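Local coordinates for ABC transporter, periplasmic solute-binding protein (Rhizobium meliloti, PDB 4WED) that probably acts as the periplasmic receptor of an ABC importer, capturing a solute, perhaps a peptide, nickel or haem, for delivery to its membrane partner, at residues A43-N48 / A222-D227; F110-C115 / L140-D145; M277-D282 / Y415-F420. All blocks are in the same frame, centred on the assembly; numbering follows the deposited sequence.

Contact 1. Residues A43-N48 / A222-D227; sequences AKPAGN and AKVIPD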
loop_
_atom_site.group_PDB
_atom_site.type_symbol
_atom_site.label_atom_id
_atom_site.label_comp_id
_atom_site.label_asym_id
_atom_site.label_seq_id
_atom_site.Cartn_x
_atom_site.Cartn_y
_atom_site.Cartn_z
ATOM N N ALA A 43 7.148 -4.336 16.781
ATOM C CA ALA A 43 8.314 -5.158 16.535
ATOM C C ALA A 43 9.571 -4.436 16.942
ATOM O O ALA A 43 10.647 -5.040 17.003
ATOM C CB ALA A 43 8.387 -5.544 15.079
ATOM N N LYS A 44 9.425 -3.153 17.245
ATOM C CA LYS A 44 10.540 -2.348 17.705
ATOM C C LYS A 44 10.020 -1.072 18.364
ATOM O O LYS A 44 8.875 -0.752 18.191
ATOM C CB LYS A 44 11.495 -2.045 16.558
ATOM C CG LYS A 44 10.892 -1.256 15.426
ATOM C CD LYS A 44 12.024 -0.862 14.507
ATOM C CE LYS A 44 11.564 -0.310 13.180
ATOM N NZ LYS A 44 12.604 -0.632 12.168
ATOM N N PRO A 45 10.846 -0.375 19.179
ATOM C CA PRO A 45 10.356 0.840 19.850
ATOM C C PRO A 45 9.643 1.819 18.880
ATOM O O PRO A 45 9.976 1.874 17.700
ATOM C CB PRO A 45 11.630 1.465 20.389
ATOM C CG PRO A 45 12.527 0.299 20.633
ATOM C CD PRO A 45 12.256 -0.639 19.489
ATOM N N ALA A 46 8.663 2.566 19.381
ATOM C CA ALA A 46 7.906 3.523 18.571
ATOM C C ALA A 46 8.780 4.571 17.864
ATOM O O ALA A 46 8.402 5.061 16.811
ATOM C CB ALA A 46 6.863 4.217 19.441
ATOM N N GLY A 47 9.922 4.924 18.452
ATOM C CA GLY A 47 10.763 5.983 17.920
ATOM C C GLY A 47 10.294 7.390 18.293
ATOM O O GLY A 47 9.364 7.578 19.086
ATOM N N ASN A 48 10.989 8.375 17.739
ATOM C CA ASN A 48 10.641 9.786 17.906
ATOM C C ASN A 48 9.501 10.100 16.944
ATOM O O ASN A 48 9.618 9.819 15.755
ATOM C CB ASN A 48 11.853 10.678 17.612
ATOM C CG ASN A 48 11.477 12.111 17.227
ATOM O OD1 ASN A 48 10.406 12.616 17.556
ATOM N ND2 ASN A 48 12.383 12.777 16.530
ATOM N N ALA A 222 1.447 -0.367 23.770
ATOM C CA ALA A 222 2.163 -0.944 22.649
ATOM C C ALA A 222 3.422 -1.621 23.163
ATOM O O ALA A 222 4.357 -0.931 23.565
ATOM C CB ALA A 222 2.541 0.147 21.685
ATOM N N LYS A 223 3.457 -2.950 23.135
ATOM C CA LYS A 223 4.551 -3.679 23.741
ATOM C C LYS A 223 5.563 -4.074 22.675
ATOM O O LYS A 223 5.202 -4.674 21.650
ATOM C CB LYS A 223 4.039 -4.899 24.534
ATOM C CG LYS A 223 3.073 -4.545 25.668
ATOM C CD LYS A 223 3.552 -5.049 27.027
ATOM N N VAL A 224 6.832 -3.735 22.930
ATOM C CA VAL A 224 7.909 -3.999 21.984
ATOM C C VAL A 224 8.301 -5.470 22.129
ATOM O O VAL A 224 8.839 -5.866 23.158
ATOM C CB VAL A 224 9.112 -3.061 22.210
ATOM C CG1 VAL A 224 10.235 -3.319 21.206
ATOM C CG2 VAL A 224 8.687 -1.601 22.139
ATOM N N ILE A 225 7.983 -6.276 21.112
ATOM C CA ILE A 225 8.395 -7.679 21.034
ATOM C C ILE A 225 8.998 -7.977 19.650
ATOM O O ILE A 225 8.277 -8.316 18.730
ATOM C CB ILE A 225 7.218 -8.621 21.315
ATOM C CG1 ILE A 225 6.507 -8.215 22.606
ATOM C CG2 ILE A 225 7.693 -10.071 21.434
ATOM C CD1 ILE A 225 5.365 -9.141 22.960
ATOM N N PRO A 226 10.323 -7.817 19.496
ATOM C CA PRO A 226 11.029 -7.929 18.206
ATOM C C PRO A 226 10.993 -9.276 17.471
ATOM O O PRO A 226 11.128 -9.296 16.244
ATOM C CB PRO A 226 12.501 -7.599 18.552
ATOM C CG PRO A 226 12.570 -7.306 20.007
ATOM C CD PRO A 226 11.193 -7.317 20.583
ATOM N N ASP A 227 10.848 -10.387 18.178
ATOM C CA ASP A 227 10.967 -11.681 17.527
ATOM C C ASP A 227 9.579 -12.231 17.289
ATOM O O ASP A 227 8.741 -12.276 18.208
ATOM C CB ASP A 227 11.823 -12.665 18.342
ATOM C CG ASP A 227 12.068 -13.982 17.597
ATOM O OD1 ASP A 227 12.404 -13.957 16.394
ATOM O OD2 ASP A 227 11.918 -15.050 18.203
#
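Val224 lies against the Lys44-Pro45 peptide with both of its methyl groups, and this apolar contact is the clearer half of the meeting between 43-48 and 222-227. CG1 stands anti to the backbone N (chi1 -179°), beside its own carbonyl carbon, and its position lets it touch segment 43-48 at the peptide itself: it lies 3.6 Å from Pro45 N and equally close to the carbonyl carbon of Lys44. The proline ring is met at its CD, 3.8 Å from Val224 CG1, the two side chains crossing at about a right angle. The second branch, CG2, reaches Pro45 CA at 3.7 Å. An alanine in place of Val224 would probably open a gap beside the Lys44-Pro45 peptide and cost Pro45 the methyl contact at CD.

The other half gathers round the backbone oxygen of Ala43. This carbonyl O lies 3.2 Å from Pro226 CA in a CA-H...O contact bent to 135° at the hydrogen, and Pro226 CB flanks the same oxygen at 3.5 Å. Nearby, Ile225 O faces Ala43 CA, while its hydrogen bond comes from Arg231 of the following helix 228-237.

The backbone bonds of the parallel pair 37-42 and 219-224 stop just short of this point: Lys223 still bonds to Val40 and Ile42, whereas Ala43 turns to Ile248. Beyond the strand ends the two segments are joined without any conventional hydrogen bond between them. Methyl groups, a proline ring and one polarised C-H replace the strand pairing, which implies an association by shape rather than by directional bonds, at the surface where edge strand 37-42 and its parallel neighbour 219-224 both give way to loop.

Contact 2. Residues F110-C115 / L140-D145; sequences FDAAAC and LEVVDD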
loop_
_atom_site.group_PDB
_atom_site.type_symbol
_atom_site.label_atom_id
_atom_site.label_comp_id
_atom_site.label_asym_id
_atom_site.label_seq_id
_atom_site.Cartn_x
_atom_site.Cartn_y
_atom_site.Cartn_z
ATOM N N PHE A 110 -8.012 24.265 17.667
ATOM C CA PHE A 110 -7.697 23.994 16.254
ATOM C C PHE A 110 -8.465 24.947 15.356
ATOM O O PHE A 110 -9.665 25.040 15.466
ATOM C CB PHE A 110 -7.992 22.557 15.882
ATOM C CG PHE A 110 -7.725 22.249 14.438
ATOM C CD1 PHE A 110 -6.422 22.115 13.982
ATOM C CD2 PHE A 110 -8.782 22.100 13.542
ATOM C CE1 PHE A 110 -6.160 21.828 12.661
ATOM C CE2 PHE A 110 -8.531 21.822 12.214
ATOM C CZ PHE A 110 -7.217 21.696 11.768
ATOM N N ASP A 111 -7.749 25.673 14.511
ATOM C CA ASP A 111 -8.343 26.688 13.623
ATOM C C ASP A 111 -7.403 26.976 12.402
ATOM O O ASP A 111 -6.296 26.419 12.281
ATOM C CB ASP A 111 -8.749 27.984 14.411
ATOM C CG ASP A 111 -7.551 28.738 15.014
ATOM O OD1 ASP A 111 -6.405 28.310 14.790
ATOM O OD2 ASP A 111 -7.743 29.772 15.709
ATOM N N ALA A 112 -7.843 27.826 11.499
ATOM C CA ALA A 112 -7.017 28.185 10.332
ATOM C C ALA A 112 -5.538 28.530 10.633
ATOM O O ALA A 112 -4.614 27.976 10.014
ATOM C CB ALA A 112 -7.658 29.320 9.576
ATOM N N ALA A 113 -5.330 29.438 11.570
ATOM C CA ALA A 113 -3.998 29.784 12.067
ATOM C C ALA A 113 -3.137 28.573 12.491
ATOM O O ALA A 113 -1.960 28.512 12.185
ATOM C CB ALA A 113 -4.145 30.753 13.233
ATOM N N ALA A 114 -3.724 27.607 13.186
ATOM C CA ALA A 114 -2.965 26.456 13.656
ATOM C C ALA A 114 -2.697 25.532 12.480
ATOM O O ALA A 114 -1.652 24.912 12.379
ATOM C CB ALA A 114 -3.719 25.734 14.763
ATOM N N CYS A 115 -3.634 25.493 11.550
ATOM C CA CYS A 115 -3.476 24.722 10.340
ATOM C C CYS A 115 -2.380 25.245 9.410
ATOM O O CYS A 115 -1.535 24.476 8.949
ATOM C CB CYS A 115 -4.811 24.719 9.612
ATOM S SG CYS A 115 -4.785 23.702 8.139
ATOM N N LEU A 140 -0.495 30.022 0.391
ATOM C CA LEU A 140 -1.434 29.608 1.409
ATOM C C LEU A 140 -2.160 30.805 2.039
ATOM O O LEU A 140 -1.589 31.490 2.886
ATOM C CB LEU A 140 -0.629 28.889 2.476
ATOM C CG LEU A 140 -1.343 27.856 3.313
ATOM C CD1 LEU A 140 -0.360 27.331 4.351
ATOM C CD2 LEU A 140 -2.584 28.436 3.968
ATOM N N GLU A 141 -3.411 31.052 1.647
ATOM C CA GLU A 141 -4.168 32.158 2.237
ATOM C C GLU A 141 -5.211 31.703 3.252
ATOM O O GLU A 141 -6.114 30.969 2.947
ATOM C CB GLU A 141 -4.822 33.039 1.168
ATOM C CG GLU A 141 -5.973 32.398 0.416
ATOM N N VAL A 142 -5.066 32.182 4.475
ATOM C CA VAL A 142 -6.136 32.122 5.480
ATOM C C VAL A 142 -7.262 33.111 5.110
ATOM O O VAL A 142 -7.011 34.230 4.660
ATOM C CB VAL A 142 -5.590 32.444 6.886
ATOM C CG1 VAL A 142 -6.699 32.405 7.936
ATOM C CG2 VAL A 142 -4.473 31.473 7.234
ATOM N N VAL A 143 -8.498 32.659 5.268
ATOM C CA VAL A 143 -9.669 33.434 4.893
ATOM C C VAL A 143 -10.419 33.748 6.158
ATOM O O VAL A 143 -10.709 34.906 6.426
ATOM C CB VAL A 143 -10.568 32.689 3.884
ATOM C CG1 VAL A 143 -11.914 33.385 3.700
ATOM C CG2 VAL A 143 -9.850 32.571 2.536
ATOM N N ASP A 144 -10.741 32.730 6.942
ATOM C CA ASP A 144 -11.258 32.980 8.276
ATOM C C ASP A 144 -10.738 31.898 9.271
ATOM O O ASP A 144 -9.866 31.082 8.916
ATOM C CB ASP A 144 -12.791 33.135 8.235
ATOM C CG ASP A 144 -13.518 31.814 8.070
ATOM O OD1 ASP A 144 -12.851 30.761 7.984
ATOM O OD2 ASP A 144 -14.769 31.820 8.035
ATOM N N ASP A 145 -11.235 31.927 10.509
ATOM C CA ASP A 145 -10.906 30.891 11.503
ATOM C C ASP A 145 -11.154 29.470 11.022
ATOM O O ASP A 145 -10.528 28.551 11.527
ATOM C CB ASP A 145 -11.685 31.119 12.808
ATOM C CG ASP A 145 -11.142 32.291 13.612
ATOM O OD1 ASP A 145 -10.366 33.082 13.046
ATOM O OD2 ASP A 145 -11.478 32.402 14.814
#
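Ala112 and Asp145 bring the backbones together, their CA atoms 4.9 Å apart, where the start of helix 112-122 meets the chain as it leaves strand 137-144. Ala112 N donates to Asp145 O at 2.8 Å with an N-H...O angle of 163°. The donor stands above the carbonyl plane, 42° out of it. Val143 and Asp144 together face His147 in a classic beta bulge, just before the chain presents that carbonyl.

Among the side chains, Ala112 CB meets Val142 CG1 at 3.6 Å, a small apolar patch beside the polar bond. Asp111 is the N-cap: its CG sits between the backbone N and the carbonyl carbon (chi1 65°), and OD1 accepts from Ala114 N at 3.2 Å. Its other oxygen, OD2, forms a salt bridge with Lys109. Lys109 also forms a long, weak ion pair with Asp145 OD2, which lies 4.7 Å from Asp111 OD2.

Two N-H groups of the first helical turn are thus served from different sources, one by the capping aspartate and one by the carbonyl of Asp145, after the strand. The shared lysine probably eases the repulsion between the two carboxylates, and the charge of the capping Asp111 would probably suit the helix N-terminus.

Contact 3. Residues M277-D282 / Y415-F420; sequences MAFNPD and YDLGFF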
loop_
_atom_site.group_PDB
_atom_site.type_symbol
_atom_site.label_atom_id
_atom_site.label_comp_id
_atom_site.label_asym_id
_atom_site.label_seq_id
_atom_site.Cartn_x
_atom_site.Cartn_y
_atom_site.Cartn_z
HETATM N N MSE A 277 3.960 -10.403 -12.402
HETATM C CA MSE A 277 5.059 -10.833 -13.206
HETATM C C MSE A 277 5.156 -9.940 -14.428
HETATM O O MSE A 277 4.152 -9.566 -15.041
HETATM C CB MSE A 277 4.872 -12.259 -13.593
HETATM C CG MSE A 277 6.197 -12.728 -14.161
HETATM SE SE MSE A 277 6.018 -14.655 -14.517
HETATM C CE MSE A 277 4.660 -14.589 -15.954
ATOM N N ALA A 278 6.398 -9.609 -14.756
ATOM C CA ALA A 278 6.755 -8.733 -15.832
ATOM C C ALA A 278 7.365 -9.516 -16.981
ATOM O O ALA A 278 7.987 -10.564 -16.786
ATOM C CB ALA A 278 7.779 -7.723 -15.339
ATOM N N PHE A 279 7.203 -8.965 -18.179
ATOM C CA PHE A 279 7.657 -9.581 -19.409
ATOM C C PHE A 279 8.700 -8.681 -19.980
ATOM O O PHE A 279 8.527 -7.472 -19.947
ATOM C CB PHE A 279 6.498 -9.633 -20.431
ATOM C CG PHE A 279 5.396 -10.593 -20.062
ATOM C CD1 PHE A 279 5.644 -11.958 -20.014
ATOM C CD2 PHE A 279 4.109 -10.136 -19.799
ATOM C CE1 PHE A 279 4.626 -12.848 -19.695
ATOM C CE2 PHE A 279 3.095 -11.012 -19.453
ATOM C CZ PHE A 279 3.359 -12.389 -19.405
ATOM N N ASN A 280 9.746 -9.244 -20.562
ATOM C CA ASN A 280 10.705 -8.407 -21.265
ATOM C C ASN A 280 10.903 -8.782 -22.720
ATOM O O ASN A 280 11.861 -9.499 -23.060
ATOM C CB ASN A 280 12.031 -8.434 -20.577
ATOM C CG ASN A 280 12.979 -7.449 -21.187
ATOM O OD1 ASN A 280 12.603 -6.663 -22.061
ATOM N ND2 ASN A 280 14.200 -7.489 -20.753
ATOM N N PRO A 281 10.004 -8.295 -23.594
ATOM C CA PRO A 281 10.053 -8.748 -25.006
ATOM C C PRO A 281 11.266 -8.201 -25.772
ATOM O O PRO A 281 11.686 -8.798 -26.753
ATOM C CB PRO A 281 8.723 -8.276 -25.588
ATOM C CG PRO A 281 8.142 -7.302 -24.602
ATOM C CD PRO A 281 8.805 -7.486 -23.275
ATOM N N ASP A 282 11.854 -7.105 -25.294
ATOM C CA ASP A 282 13.082 -6.558 -25.898
ATOM C C ASP A 282 14.245 -7.551 -25.788
ATOM O O ASP A 282 15.107 -7.590 -26.659
ATOM C CB ASP A 282 13.457 -5.217 -25.261
ATOM C CG ASP A 282 12.355 -4.151 -25.421
ATOM O OD1 ASP A 282 11.760 -4.065 -26.518
ATOM O OD2 ASP A 282 12.086 -3.392 -24.466
ATOM N N TYR A 415 16.801 -9.922 -17.921
ATOM C CA TYR A 415 15.811 -10.947 -17.536
ATOM C C TYR A 415 14.725 -11.067 -18.610
ATOM O O TYR A 415 14.389 -10.077 -19.256
ATOM C CB TYR A 415 15.140 -10.610 -16.210
ATOM C CG TYR A 415 14.263 -9.374 -16.221
ATOM C CD1 TYR A 415 14.788 -8.096 -15.928
ATOM C CD2 TYR A 415 12.894 -9.476 -16.486
ATOM C CE1 TYR A 415 13.972 -6.974 -15.910
ATOM C CE2 TYR A 415 12.071 -8.362 -16.480
ATOM C CZ TYR A 415 12.605 -7.122 -16.197
ATOM O OH TYR A 415 11.761 -6.051 -16.220
ATOM N N ASP A 416 14.195 -12.271 -18.810
ATOM C CA ASP A 416 13.030 -12.449 -19.692
ATOM C C ASP A 416 11.736 -12.210 -18.928
ATOM O O ASP A 416 10.843 -11.581 -19.437
ATOM C CB ASP A 416 13.002 -13.839 -20.305
ATOM C CG ASP A 416 14.237 -14.140 -21.093
ATOM O OD1 ASP A 416 14.873 -13.168 -21.504
ATOM O OD2 ASP A 416 14.571 -15.343 -21.302
ATOM N N LEU A 417 11.664 -12.788 -17.730
ATOM C CA LEU A 417 10.582 -12.625 -16.751
ATOM C C LEU A 417 11.144 -12.253 -15.380
ATOM O O LEU A 417 12.232 -12.709 -14.990
ATOM C CB LEU A 417 9.811 -13.926 -16.561
ATOM C CG LEU A 417 9.302 -14.552 -17.840
ATOM C CD1 LEU A 417 8.970 -16.033 -17.647
ATOM C CD2 LEU A 417 8.092 -13.772 -18.372
ATOM N N GLY A 418 10.367 -11.474 -14.632
ATOM C CA GLY A 418 10.730 -11.076 -13.265
ATOM C C GLY A 418 9.529 -10.601 -12.479
ATOM O O GLY A 418 8.454 -10.414 -13.027
ATOM N N PHE A 419 9.736 -10.382 -11.186
ATOM C CA PHE A 419 8.665 -10.040 -10.269
ATOM C C PHE A 419 8.727 -8.636 -9.743
ATOM O O PHE A 419 9.762 -8.167 -9.279
ATOM C CB PHE A 419 8.671 -10.958 -9.070
ATOM C CG PHE A 419 8.467 -12.405 -9.409
ATOM C CD1 PHE A 419 7.542 -12.783 -10.376
ATOM C CD2 PHE A 419 9.147 -13.376 -8.725
ATOM C CE1 PHE A 419 7.338 -14.129 -10.675
ATOM C CE2 PHE A 419 8.964 -14.721 -9.026
ATOM C CZ PHE A 419 8.047 -15.092 -9.995
ATOM N N PHE A 420 7.573 -7.997 -9.751
ATOM C CA PHE A 420 7.424 -6.718 -9.147
ATOM C C PHE A 420 6.308 -6.800 -8.156
ATOM O O PHE A 420 5.413 -7.649 -8.249
ATOM C CB PHE A 420 7.037 -5.704 -10.204
ATOM C CG PHE A 420 8.137 -5.395 -11.153
ATOM C CD1 PHE A 420 8.473 -6.286 -12.148
ATOM C CD2 PHE A 420 8.832 -4.202 -11.064
ATOM C CE1 PHE A 420 9.498 -6.000 -13.034
ATOM C CE2 PHE A 420 9.866 -3.914 -11.949
ATOM C CZ PHE A 420 10.200 -4.815 -12.933
#
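Ala278 and Gly418 form the hydrogen-bonded pair at the middle of this antiparallel contact, between strands 274-279 and 417-421. Ala278 N gives a short bond to Gly418 O, 2.8 Å, nearly straight at 169°. The return bond from Gly418 N to Ala278 O is weak at 3.3 Å, and that same oxygen also receives a CA-H...O contact from Leu417. Further on, past the end of strand 274-279, Asn280 N donates to Asp416 O at 2.8 Å. The Asn280 side chain adds a second link: with CG anti to the backbone N (chi1 -173°), ND2 reaches Tyr415 O at 3.0 Å, the acceptor lying close to the amide plane. OD1 of the same amide accepts a weak bond from Asp282 N. Asp416 turns its carboxylate elsewhere, OD1 to a salt bridge with Arg283 and OD2 to the backbone N of Glu367.

One face of the sheet carries selenomethionine Met277, Phe279, Leu417 and Phe419. Leu417 CD2 packs on Phe279 CD1 at 3.5 Å, the two side chains lying side by side, and Met277 brings CG to 3.9 Å from Phe419 CE1, its selenium making an oblique Met-aromatic contact. On the other face Ala278 CB touches Phe420 CE1 at 3.4 Å; a side chain on Gly418 there would crowd the Tyr415 ring.

The pair continues a larger sheet. Met277 bonds through its backbone to Ala489 of strand 488-500, Leu417 does so to Glu367 and Val369 of strand 362-370, and helix 378-392 packs on Phe419.

Overall arrangement
The three contacts lie in separate parts of one long chain and do not touch. Contact 2 is nested within the stretch of chain closed by contact 1, yet their centres are 36 Å apart. Contact 3 follows both in sequence; its centre lies 38 Å from that of contact 1 and 50 Å from that of contact 2, these last two, contacts 2 and 3, lying on opposite sides of the chain's centre. Nearest atoms remain about 18 Å apart even for the closest pair, contacts 1 and 2. Each involves a strand of a different sheet, consistent with the multi-lobed build of family 5 binding proteins. The sodium ion is held by Asp62 and Asp515, so none of the three contacts supplies its protein ligands.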